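Local coordinates for regulatory protein cox (Enterobacteria phage P2, PDB 4LHF), which binds DNA as a helix-turn-helix repressor, shutting off the Pc promoter that controls the genes for the immunity repressor and the integrase, at residues G80-M83 / W84-L87. Sequence-based numbering, arbitrary orientation.
Sequences GWLM and WLGL
Trp81 meets Leu85 four residues on: its ring carbon CZ3 lies 3.6 Å from Leu85 CD1. Trp81 CG sits between the backbone N and the carbonyl carbon (chi1 66°), which swings the indole over Leu82. The ring is broad enough to take Leu82 CD2 on one face near the rim and Leu85 at CZ3, while NE1 still bonds weakly to Tyr70 OH. The carbonyl O of Trp81 accepts from Trp84 N at 3.1 Å, a 3-10 pairing, and also lies at the edge of the Trp84 indole. Leu82 O gathers the N-H of Leu85 at 3.1 Å, with the donor above the carbonyl plane, and, weakly, those of Gly86 and Leu87. Met83 contributes its O, which receives a weak bond from Gly86 N at 3.1 Å. Leu87 N to Leu82 O and Gly86 N to Met83 O are the two closing bonds of a Schellman motif, both weak here. Its hydrophobic partners, Leu82 and Leu87, pack branch to branch, CD2 to CD1 at 3.9 Å. Gly86 has positive phi (105°), where a side chain would jam against the preceding carbonyl. Glycine thus ends the helical run by letting backbone N-H groups bond back, while Trp81, Leu82, Leu85 and Leu87 pack at the surface.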
loop_
_atom_site.group_PDB
_atom_site.type_symbol
_atom_site.label_atom_id
_atom_site.label_comp_id
_atom_site.label_asym_id
_atom_site.label_seq_id
_atom_site.Cartn_x
_atom_site.Cartn_y
_atom_site.Cartn_z
ATOM N N GLY A 80 11.273 -15.457 -14.805
ATOM C CA GLY A 80 10.884 -16.641 -15.551
ATOM C C GLY A 80 9.697 -16.445 -16.479
ATOM O O GLY A 80 9.655 -17.013 -17.570
ATOM N N TRP A 81 8.735 -15.636 -16.046
ATOM C CA TRP A 81 7.488 -15.449 -16.785
ATOM C C TRP A 81 7.682 -14.780 -18.146
ATOM O O TRP A 81 6.833 -14.900 -19.030
ATOM C CB TRP A 81 6.500 -14.631 -15.953
ATOM C CG TRP A 81 6.947 -13.221 -15.726
ATOM C CD1 TRP A 81 7.871 -12.791 -14.819
ATOM C CD2 TRP A 81 6.490 -12.053 -16.419
ATOM N NE1 TRP A 81 8.020 -11.428 -14.905
ATOM C CE2 TRP A 81 7.183 -10.951 -15.879
ATOM C CE3 TRP A 81 5.563 -11.832 -17.443
ATOM C CZ2 TRP A 81 6.977 -9.647 -16.327
ATOM C CZ3 TRP A 81 5.360 -10.537 -17.887
ATOM C CH2 TRP A 81 6.065 -9.461 -17.330
ATOM N N LEU A 82 8.797 -14.075 -18.305
ATOM C CA LEU A 82 9.084 -13.349 -19.540
ATOM C C LEU A 82 9.298 -14.288 -20.723
ATOM O O LEU A 82 9.172 -13.881 -21.879
ATOM C CB LEU A 82 10.309 -12.454 -19.350
ATOM C CG LEU A 82 10.136 -11.288 -18.379
ATOM C CD1 LEU A 82 11.485 -10.778 -17.914
ATOM C CD2 LEU A 82 9.349 -10.175 -19.045
ATOM N N MET A 83 9.623 -15.543 -20.430
ATOM C CA MET A 83 9.832 -16.547 -21.467
ATOM C C MET A 83 8.528 -16.873 -22.186
ATOM O O MET A 83 8.532 -17.249 -23.358
ATOM C CB MET A 83 10.428 -17.821 -20.870
ATOM C CG MET A 83 11.740 -17.610 -20.136
ATOM S SD MET A 83 12.397 -19.137 -19.439
ATOM C CE MET A 83 12.740 -20.075 -20.923
ATOM N N TRP A 84 7.414 -16.725 -21.474
ATOM C CA TRP A 84 6.097 -16.981 -22.045
ATOM C C TRP A 84 5.740 -15.963 -23.120
ATOM O O TRP A 84 4.824 -16.180 -23.912
ATOM C CB TRP A 84 5.030 -16.983 -20.949
ATOM C CG TRP A 84 5.069 -18.203 -20.089
ATOM C CD1 TRP A 84 5.894 -18.434 -19.029
ATOM C CD2 TRP A 84 4.248 -19.369 -20.220
ATOM N NE1 TRP A 84 5.636 -19.671 -18.489
ATOM C CE2 TRP A 84 4.630 -20.266 -19.203
ATOM C CE3 TRP A 84 3.226 -19.742 -21.098
ATOM C CZ2 TRP A 84 4.025 -21.509 -19.038
ATOM C CZ3 TRP A 84 2.627 -20.977 -20.933
ATOM C CH2 TRP A 84 3.029 -21.847 -19.912
ATOM N N LEU A 85 6.469 -14.854 -23.144
ATOM C CA LEU A 85 6.231 -13.800 -24.119
ATOM C C LEU A 85 7.274 -13.847 -25.231
ATOM O O LEU A 85 7.124 -13.196 -26.266
ATOM C CB LEU A 85 6.254 -12.437 -23.428
ATOM C CG LEU A 85 5.302 -12.281 -22.240
ATOM C CD1 LEU A 85 5.700 -11.087 -21.394
ATOM C CD2 LEU A 85 3.867 -12.140 -22.721
ATOM N N GLY A 86 8.333 -14.621 -25.010
ATOM C CA GLY A 86 9.391 -14.776 -25.993
ATOM C C GLY A 86 10.652 -14.012 -25.636
ATOM O O GLY A 86 11.290 -13.410 -26.499
ATOM N N LEU A 87 11.015 -14.039 -24.358
ATOM C CA LEU A 87 12.196 -13.330 -23.883
ATOM C C LEU A 87 13.078 -14.248 -23.046
ATOM O O LEU A 87 14.147 -14.669 -23.486
ATOM C CB LEU A 87 11.784 -12.104 -23.067
ATOM C CG LEU A 87 10.923 -11.059 -23.783
ATOM C CD1 LEU A 87 10.370 -10.050 -22.790
ATOM C CD2 LEU A 87 11.723 -10.356 -24.870
#